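Long-range contacts in amidohydrolase (Thermotoga maritima, PDB 3OOQ), which probably hydrolyses amide bonds, perhaps those of a cyclic substrate as an allantoinase does: residues S64-G72 against G96-A107; G80-T88 against V161-P169. All blocks are in the same frame, centred on the assembly; numbering follows the deposited sequence.

The first segments of both contacts, 64-72 and 80-88, lie in the long loop between strand 54-64 and helix 103-108; 96-107 runs from that loop into helix 103-108, and 161-169 is the end of helix 156-164 with the turn after it. The contact centres lie about 24 Å apart, yet they meet where Leu-68 CD1 packs 4.0 Å from Gly-80 CA. Contact 1 is buried, about 15 Å from the centre of the chain, whereas contact 2 is only partly buried and about 24 Å from it; both touch a second subunit. Segment 64-72 also carries His-65, which with His-63 forms the HxH pattern that supplies metal ligands in many amidohydrolases, so contact 1 probably borders the catalytic end of the barrel.

Contact 1. Residues S64-G72 against G96-A107; sequences SHIGLFEEG and GFNPQDPAIERA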
loop_
_atom_site.group_PDB
_atom_site.type_symbol
_atom_site.label_atom_id
_atom_site.label_comp_id
_atom_site.label_asym_id
_atom_site.label_seq_id
_atom_site.Cartn_x
_atom_site.Cartn_y
_atom_site.Cartn_z
ATOM N N SER F 64 -10.738 -13.854 32.738
ATOM C CA SER F 64 -10.294 -14.926 31.853
ATOM C C SER F 64 -10.733 -14.739 30.410
ATOM O O SER F 64 -11.779 -14.141 30.133
ATOM C CB SER F 64 -10.851 -16.266 32.353
ATOM O OG SER F 64 -10.120 -17.339 31.803
ATOM N N HIS F 65 -9.963 -15.318 29.498
ATOM C CA HIS F 65 -10.391 -15.389 28.110
ATOM C C HIS F 65 -10.601 -16.827 27.626
ATOM O O HIS F 65 -10.737 -17.062 26.441
ATOM C CB HIS F 65 -9.440 -14.597 27.210
ATOM C CG HIS F 65 -9.064 -13.261 27.776
ATOM N ND1 HIS F 65 -9.967 -12.225 27.901
ATOM C CD2 HIS F 65 -7.896 -12.804 28.291
ATOM C CE1 HIS F 65 -9.367 -11.179 28.440
ATOM N NE2 HIS F 65 -8.109 -11.501 28.688
ATOM N N ILE F 66 -10.683 -17.781 28.556
ATOM C CA ILE F 66 -10.991 -19.169 28.194
ATOM C C ILE F 66 -12.281 -19.217 27.380
ATOM O O ILE F 66 -13.209 -18.440 27.618
ATOM C CB ILE F 66 -11.046 -20.113 29.426
ATOM C CG1 ILE F 66 -11.003 -21.585 28.974
ATOM C CG2 ILE F 66 -12.297 -19.814 30.315
ATOM C CD1 ILE F 66 -10.445 -22.553 30.011
ATOM N N GLY F 67 -12.329 -20.101 26.394
ATOM C CA GLY F 67 -13.487 -20.193 25.521
ATOM C C GLY F 67 -13.524 -19.125 24.438
ATOM O O GLY F 67 -14.123 -19.345 23.380
ATOM N N LEU F 68 -12.903 -17.972 24.693
ATOM C CA LEU F 68 -12.816 -16.889 23.688
ATOM C C LEU F 68 -11.646 -17.060 22.722
ATOM O O LEU F 68 -11.752 -16.733 21.535
ATOM C CB LEU F 68 -12.687 -15.506 24.355
ATOM C CG LEU F 68 -13.874 -14.875 25.070
ATOM C CD1 LEU F 68 -13.528 -13.445 25.448
ATOM C CD2 LEU F 68 -15.075 -14.854 24.156
ATOM N N PHE F 69 -10.527 -17.521 23.261
ATOM C CA PHE F 69 -9.306 -17.733 22.513
ATOM C C PHE F 69 -9.099 -19.248 22.530
ATOM O O PHE F 69 -8.395 -19.771 23.388
ATOM C CB PHE F 69 -8.184 -16.978 23.240
ATOM C CG PHE F 69 -6.887 -16.891 22.493
ATOM C CD1 PHE F 69 -6.443 -17.934 21.686
ATOM C CD2 PHE F 69 -6.073 -15.764 22.641
ATOM C CE1 PHE F 69 -5.223 -17.857 21.005
ATOM C CE2 PHE F 69 -4.847 -15.678 21.975
ATOM C CZ PHE F 69 -4.425 -16.729 21.155
ATOM N N GLU F 70 -9.763 -19.949 21.617
ATOM C CA GLU F 70 -9.802 -21.426 21.619
ATOM C C GLU F 70 -8.388 -22.007 21.614
ATOM O O GLU F 70 -7.493 -21.469 20.939
ATOM C CB GLU F 70 -10.587 -21.958 20.393
ATOM C CG GLU F 70 -10.782 -23.494 20.389
ATOM C CD GLU F 70 -11.422 -24.073 19.121
ATOM O OE1 GLU F 70 -11.856 -23.332 18.210
ATOM O OE2 GLU F 70 -11.496 -25.315 19.045
ATOM N N GLU F 71 -8.180 -23.082 22.364
ATOM C CA GLU F 71 -6.860 -23.690 22.442
ATOM C C GLU F 71 -6.609 -24.646 21.279
ATOM O O GLU F 71 -7.522 -25.319 20.805
ATOM C CB GLU F 71 -6.637 -24.397 23.787
ATOM C CG GLU F 71 -5.195 -24.963 23.962
ATOM C CD GLU F 71 -4.855 -25.342 25.409
ATOM O OE1 GLU F 71 -5.790 -25.588 26.197
ATOM O OE2 GLU F 71 -3.650 -25.407 25.767
ATOM N N GLY F 72 -5.358 -24.672 20.823
ATOM C CA GLY F 72 -4.898 -25.607 19.812
ATOM C C GLY F 72 -5.339 -25.319 18.382
ATOM O O GLY F 72 -5.452 -26.252 17.587
ATOM N N GLY F 96 -18.927 -14.823 22.227
ATOM C CA GLY F 96 -17.729 -15.388 21.612
ATOM C C GLY F 96 -17.267 -16.661 22.305
ATOM O O GLY F 96 -16.305 -17.305 21.863
ATOM N N PHE F 97 -17.953 -17.024 23.391
ATOM C CA PHE F 97 -17.564 -18.149 24.247
ATOM C C PHE F 97 -17.944 -19.522 23.661
ATOM O O PHE F 97 -19.113 -19.777 23.395
ATOM C CB PHE F 97 -18.183 -17.976 25.647
ATOM C CG PHE F 97 -17.895 -19.115 26.590
ATOM C CD1 PHE F 97 -16.662 -19.215 27.234
ATOM C CD2 PHE F 97 -18.863 -20.089 26.846
ATOM C CE1 PHE F 97 -16.382 -20.282 28.086
ATOM C CE2 PHE F 97 -18.595 -21.159 27.720
ATOM C CZ PHE F 97 -17.352 -21.253 28.336
ATOM N N ASN F 98 -16.948 -20.388 23.501
ATOM C CA ASN F 98 -17.107 -21.754 22.985
ATOM C C ASN F 98 -16.938 -22.801 24.104
ATOM O O ASN F 98 -15.815 -23.086 24.520
ATOM C CB ASN F 98 -16.050 -21.974 21.879
ATOM C CG ASN F 98 -15.945 -23.418 21.408
ATOM O OD1 ASN F 98 -16.760 -24.278 21.753
ATOM N ND2 ASN F 98 -14.916 -23.687 20.603
ATOM N N PRO F 99 -18.054 -23.391 24.583
ATOM C CA PRO F 99 -17.959 -24.350 25.705
ATOM C C PRO F 99 -17.193 -25.643 25.366
ATOM O O PRO F 99 -16.805 -26.382 26.274
ATOM C CB PRO F 99 -19.427 -24.657 26.045
ATOM C CG PRO F 99 -20.225 -23.514 25.419
ATOM C CD PRO F 99 -19.455 -23.141 24.184
ATOM N N GLN F 100 -16.944 -25.895 24.080
ATOM C CA GLN F 100 -16.149 -27.059 23.681
ATOM C C GLN F 100 -14.655 -26.786 23.556
ATOM O O GLN F 100 -13.909 -27.666 23.134
ATOM C CB GLN F 100 -16.649 -27.647 22.368
ATOM C CG GLN F 100 -18.155 -27.814 22.292
ATOM C CD GLN F 100 -18.562 -28.249 20.905
ATOM O OE1 GLN F 100 -18.536 -29.447 20.591
ATOM N NE2 GLN F 100 -18.893 -27.274 20.042
ATOM N N ASP F 101 -14.217 -25.572 23.882
ATOM C CA ASP F 101 -12.793 -25.264 23.877
ATOM C C ASP F 101 -12.119 -26.353 24.719
ATOM O O ASP F 101 -12.531 -26.584 25.847
ATOM C CB ASP F 101 -12.577 -23.865 24.475
ATOM C CG ASP F 101 -11.107 -23.469 24.622
ATOM O OD1 ASP F 101 -10.177 -24.220 24.243
ATOM O OD2 ASP F 101 -10.891 -22.363 25.151
ATOM N N PRO F 102 -11.116 -27.060 24.162
ATOM C CA PRO F 102 -10.449 -28.128 24.942
ATOM C C PRO F 102 -9.717 -27.644 26.186
ATOM O O PRO F 102 -9.382 -28.460 27.060
ATOM C CB PRO F 102 -9.453 -28.750 23.945
ATOM C CG PRO F 102 -9.360 -27.780 22.792
ATOM C CD PRO F 102 -10.629 -26.986 22.768
ATOM N N ALA F 103 -9.466 -26.332 26.273
ATOM C CA ALA F 103 -8.886 -25.750 27.478
ATOM C C ALA F 103 -9.798 -25.953 28.704
ATOM O O ALA F 103 -9.331 -25.908 29.838
ATOM C CB ALA F 103 -8.601 -24.263 27.270
ATOM N N ILE F 104 -11.093 -26.152 28.460
ATOM C CA ILE F 104 -12.094 -26.208 29.527
ATOM C C ILE F 104 -12.033 -27.500 30.343
ATOM O O ILE F 104 -12.086 -27.455 31.578
ATOM C CB ILE F 104 -13.521 -25.903 28.995
ATOM C CG1 ILE F 104 -13.618 -24.402 28.663
ATOM C CG2 ILE F 104 -14.621 -26.307 30.039
ATOM C CD1 ILE F 104 -14.817 -23.985 27.814
ATOM N N GLU F 105 -11.903 -28.645 29.669
ATOM C CA GLU F 105 -11.719 -29.910 30.374
ATOM C C GLU F 105 -10.378 -29.870 31.122
ATOM O O GLU F 105 -10.212 -30.480 32.178
ATOM C CB GLU F 105 -11.783 -31.099 29.394
ATOM C CG GLU F 105 -12.003 -32.446 30.046
ATOM C CD GLU F 105 -13.470 -32.737 30.382
ATOM O OE1 GLU F 105 -14.337 -31.833 30.270
ATOM O OE2 GLU F 105 -13.752 -33.899 30.770
ATOM N N ARG F 106 -9.420 -29.140 30.560
ATOM C CA ARG F 106 -8.111 -28.991 31.181
ATOM C C ARG F 106 -8.191 -28.102 32.422
ATOM O O ARG F 106 -7.499 -28.361 33.405
ATOM C CB ARG F 106 -7.092 -28.440 30.172
ATOM C CG ARG F 106 -6.724 -29.436 29.068
ATOM C CD ARG F 106 -5.825 -28.796 28.013
ATOM N NE ARG F 106 -5.419 -29.770 26.996
ATOM C CZ ARG F 106 -5.562 -29.627 25.675
ATOM N NH1 ARG F 106 -6.075 -28.523 25.137
ATOM N NH2 ARG F 106 -5.152 -30.600 24.878
ATOM N N ALA F 107 -9.051 -27.083 32.393
ATOM C CA ALA F 107 -9.255 -26.206 33.569
ATOM C C ALA F 107 -9.927 -26.948 34.748
ATOM O O ALA F 107 -9.547 -26.767 35.908
ATOM C CB ALA F 107 -10.053 -24.982 33.191
HETATM O O HOH W 1 -8.694 -21.279 25.585
#
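Asp-101 OD1 is gripped by two backbone amides, Glu-71 N across the contact at 3.0 Å and Ala-103 N within its own segment, which reach it from opposite faces of the carboxylate plane. The second bond caps the start of helix 103-108. The other oxygen, OD2, turns its anti lone pair to Gly-67 N, 3.0 Å away. Asp-101 CG stands opposite the backbone N (chi1 176°), which carries the carboxylate towards 64-72. Putting an alanine at this place would probably leave the amides of Gly-67 and Glu-71 without their acceptor and the helix start without its cap.

Glycine suits position 67: its phi is positive, and a beta carbon would run into the Phe-97 ring, whose CD1 lies 3.7 Å from Gly-67 CA. Asn-98 N bonds to Gly-67 O at 3.0 Å. On the helix side, Ile-66 offers the apolar surface needed, with CD1 3.7 Å from Ala-103 CB and CG1 3.9 Å from Ile-104 CG1. The extended Glu-71 forms a salt bridge from OE1 to Arg-106 NH1, its hydrogen bond weak and bent, the carboxylate and guanidinium planes 69° apart, while its OE2 pairs with Arg-278 of a third subunit.

One buried carboxylate, held mainly by main-chain N-H groups, thus fastens an irregular loop to a helix start, and the negative charge is likely to be eased by those amides.

Contact 2. Residues G80-T88 against V161-P169; sequences GNEATDPVT and VYGERKQTP
Pro-86 lies over the ring of Tyr-162, its CB 3.9 Å from the ring centroid and only 8° off the normal, a CH-pi contact: the compact, rigid proline ring can come close over the aromatic face, with CB above its centre. On the opposite face Val-161 CG1 sits towards the rim, so the aromatic ring is held between two aliphatic groups. The same methyl meets Ala-83 CB at 4.0 Å, where a small side chain fits. With CG opposite its carbonyl carbon (chi1 -67°), Tyr-162 sends its hydroxyl into the bend of 80-88; there OH accepts from Asp-85 N at 2.9 Å, and it is also bonded to Asn-123.

Arg-165 turns a guanidinium face to Thr-84, whose CA is 3.8 Å above the plane. A bend at chi3 (54°) brings its edge round to Gln-167 OE1, which accepts from Arg-165 NE at 2.9 Å and from Arg-165 NH1 at 3.1 Å, nearly in the guanidinium plane. This side-on grip fixes the amide, and Gln-167 NE2 then shares a water with Thr-84 O. Arg-165 NH2 bonds to Lys-166 O of a second subunit.

Pro-86 CB also packs 4.0 Å from Pro-169 CD, beyond the cis peptide bond after Thr-168. The contact thus joins the loop 80-88 to the C-terminal end of helix 156-164 and the turn after it, with Pro-86 and Thr-88 bonded through their backbones to Val-125 at the start of strand 125-133 and Val-87 resting on helix 172-198.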
loop_
_atom_site.group_PDB
_atom_site.type_symbol
_atom_site.label_atom_id
_atom_site.label_comp_id
_atom_site.label_asym_id
_atom_site.label_seq_id
_atom_site.Cartn_x
_atom_site.Cartn_y
_atom_site.Cartn_z
ATOM N N GLY F 80 -11.400 -12.776 21.266
ATOM C CA GLY F 80 -11.263 -11.943 22.478
ATOM C C GLY F 80 -11.181 -10.416 22.371
ATOM O O GLY F 80 -11.322 -9.716 23.382
ATOM N N ASN F 81 -10.922 -9.887 21.174
ATOM C CA ASN F 81 -10.753 -8.437 20.985
ATOM C C ASN F 81 -11.391 -7.971 19.692
ATOM O O ASN F 81 -10.930 -8.343 18.617
ATOM C CB ASN F 81 -9.270 -8.035 20.967
ATOM C CG ASN F 81 -8.632 -8.030 22.354
ATOM O OD1 ASN F 81 -8.942 -7.188 23.199
ATOM N ND2 ASN F 81 -7.713 -8.960 22.578
ATOM N N GLU F 82 -12.437 -7.154 19.806
ATOM C CA GLU F 82 -13.052 -6.511 18.650
ATOM C C GLU F 82 -12.251 -5.229 18.345
ATOM O O GLU F 82 -12.718 -4.091 18.558
ATOM C CB GLU F 82 -14.539 -6.217 18.911
ATOM C CG GLU F 82 -15.295 -5.663 17.706
ATOM C CD GLU F 82 -15.079 -6.504 16.469
ATOM O OE1 GLU F 82 -14.442 -6.003 15.514
ATOM O OE2 GLU F 82 -15.500 -7.679 16.470
ATOM N N ALA F 83 -11.036 -5.439 17.849
ATOM C CA ALA F 83 -10.042 -4.381 17.728
ATOM C C ALA F 83 -10.205 -3.568 16.444
ATOM O O ALA F 83 -9.225 -3.275 15.763
ATOM C CB ALA F 83 -8.635 -4.979 17.828
ATOM N N THR F 84 -11.449 -3.203 16.129
ATOM C CA THR F 84 -11.778 -2.435 14.925
ATOM C C THR F 84 -12.466 -1.125 15.273
ATOM O O THR F 84 -12.996 -0.435 14.390
ATOM C CB THR F 84 -12.738 -3.229 14.039
ATOM O OG1 THR F 84 -13.907 -3.558 14.806
ATOM C CG2 THR F 84 -12.064 -4.512 13.567
ATOM N N ASP F 85 -12.472 -0.795 16.565
ATOM C CA ASP F 85 -13.225 0.340 17.082
ATOM C C ASP F 85 -12.856 0.468 18.561
ATOM O O ASP F 85 -13.005 -0.504 19.315
ATOM C CB ASP F 85 -14.736 0.082 16.917
ATOM C CG ASP F 85 -15.594 1.264 17.352
ATOM O OD1 ASP F 85 -16.748 1.349 16.894
ATOM O OD2 ASP F 85 -15.158 2.095 18.162
ATOM N N PRO F 86 -12.363 1.650 18.987
ATOM C CA PRO F 86 -11.866 1.726 20.370
ATOM C C PRO F 86 -12.983 1.737 21.430
ATOM O O PRO F 86 -12.688 1.652 22.613
ATOM C CB PRO F 86 -11.039 3.036 20.387
ATOM C CG PRO F 86 -11.598 3.855 19.293
ATOM C CD PRO F 86 -12.140 2.907 18.242
ATOM N N VAL F 87 -14.248 1.824 21.004
ATOM C CA VAL F 87 -15.388 1.872 21.924
ATOM C C VAL F 87 -16.431 0.831 21.525
ATOM O O VAL F 87 -17.344 1.124 20.748
ATOM C CB VAL F 87 -16.034 3.278 21.947
ATOM C CG1 VAL F 87 -17.122 3.373 23.018
ATOM C CG2 VAL F 87 -14.996 4.359 22.190
ATOM N N THR F 88 -16.287 -0.383 22.047
ATOM C CA THR F 88 -17.256 -1.445 21.808
ATOM C C THR F 88 -17.896 -2.006 23.099
ATOM O O THR F 88 -17.860 -3.216 23.335
ATOM C CB THR F 88 -16.635 -2.597 20.988
ATOM O OG1 THR F 88 -15.522 -3.148 21.705
ATOM C CG2 THR F 88 -16.162 -2.111 19.614
ATOM N N VAL F 161 -2.551 -0.631 19.619
ATOM C CA VAL F 161 -3.583 -1.089 18.660
ATOM C C VAL F 161 -4.144 0.045 17.779
ATOM O O VAL F 161 -4.194 -0.069 16.530
ATOM C CB VAL F 161 -4.742 -1.861 19.345
ATOM C CG1 VAL F 161 -5.908 -2.047 18.383
ATOM C CG2 VAL F 161 -4.264 -3.228 19.835
ATOM N N TYR F 162 -4.550 1.148 18.400
ATOM C CA TYR F 162 -5.122 2.218 17.584
ATOM C C TYR F 162 -4.065 3.096 16.905
ATOM O O TYR F 162 -4.267 3.560 15.776
ATOM C CB TYR F 162 -6.304 2.936 18.290
ATOM C CG TYR F 162 -7.424 1.929 18.393
ATOM C CD1 TYR F 162 -8.298 1.709 17.309
ATOM C CD2 TYR F 162 -7.524 1.077 19.511
ATOM C CE1 TYR F 162 -9.275 0.707 17.357
ATOM C CE2 TYR F 162 -8.504 0.091 19.566
ATOM C CZ TYR F 162 -9.380 -0.091 18.490
ATOM O OH TYR F 162 -10.341 -1.098 18.541
ATOM N N GLY F 163 -2.915 3.262 17.568
ATOM C CA GLY F 163 -1.779 3.964 16.957
ATOM C C GLY F 163 -1.335 3.262 15.674
ATOM O O GLY F 163 -1.102 3.914 14.666
ATOM N N GLU F 164 -1.258 1.935 15.692
ATOM C CA GLU F 164 -0.959 1.169 14.454
ATOM C C GLU F 164 -2.048 1.364 13.370
ATOM O O GLU F 164 -1.739 1.360 12.183
ATOM C CB GLU F 164 -0.722 -0.327 14.739
ATOM C CG GLU F 164 0.697 -0.673 15.297
ATOM C CD GLU F 164 0.812 -2.095 15.930
ATOM O OE1 GLU F 164 -0.183 -2.873 15.884
ATOM O OE2 GLU F 164 1.898 -2.434 16.474
ATOM N N ARG F 165 -3.300 1.546 13.782
ATOM C CA ARG F 165 -4.391 1.897 12.854
ATOM C C ARG F 165 -4.388 3.398 12.454
ATOM O O ARG F 165 -5.252 3.846 11.681
ATOM C CB ARG F 165 -5.766 1.501 13.429
ATOM C CG ARG F 165 -6.060 -0.025 13.484
ATOM C CD ARG F 165 -7.313 -0.376 14.298
ATOM N NE ARG F 165 -8.494 0.347 13.830
ATOM C CZ ARG F 165 -9.354 -0.084 12.903
ATOM N NH1 ARG F 165 -10.377 0.685 12.540
ATOM N NH2 ARG F 165 -9.209 -1.267 12.326
ATOM N N LYS F 166 -3.430 4.167 12.982
ATOM C CA LYS F 166 -3.349 5.609 12.726
ATOM C C LYS F 166 -4.605 6.320 13.190
ATOM O O LYS F 166 -5.059 7.269 12.540
ATOM C CB LYS F 166 -3.170 5.883 11.224
ATOM C CG LYS F 166 -1.791 6.221 10.792
ATOM C CD LYS F 166 -0.927 5.022 10.728
ATOM C CE LYS F 166 0.427 5.385 11.310
ATOM N NZ LYS F 166 1.543 4.898 10.463
ATOM N N GLN F 167 -5.169 5.842 14.296
ATOM C CA GLN F 167 -6.470 6.281 14.787
ATOM C C GLN F 167 -6.381 6.647 16.291
ATOM O O GLN F 167 -5.554 6.086 17.005
ATOM C CB GLN F 167 -7.452 5.134 14.524
ATOM C CG GLN F 167 -8.865 5.330 15.002
ATOM C CD GLN F 167 -9.761 4.134 14.670
ATOM O OE1 GLN F 167 -9.298 3.110 14.147
ATOM N NE2 GLN F 167 -11.051 4.280 14.936
ATOM N N THR F 168 -7.202 7.590 16.753
ATOM C CA THR F 168 -7.292 7.937 18.188
ATOM C C THR F 168 -7.790 6.681 18.928
ATOM O O THR F 168 -8.772 6.082 18.500
ATOM C CB THR F 168 -8.274 9.121 18.399
ATOM O OG1 THR F 168 -7.955 10.160 17.466
ATOM C CG2 THR F 168 -8.206 9.680 19.825
ATOM N N PRO F 169 -7.111 6.252 20.009
ATOM C CA PRO F 169 -5.946 6.836 20.673
ATOM C C PRO F 169 -4.588 6.272 20.262
ATOM O O PRO F 169 -4.431 5.076 20.052
ATOM C CB PRO F 169 -6.187 6.491 22.138
ATOM C CG PRO F 169 -6.818 5.067 22.056
ATOM C CD PRO F 169 -7.720 5.163 20.819
HETATM O O HOH W 2 -12.831 2.325 14.025
#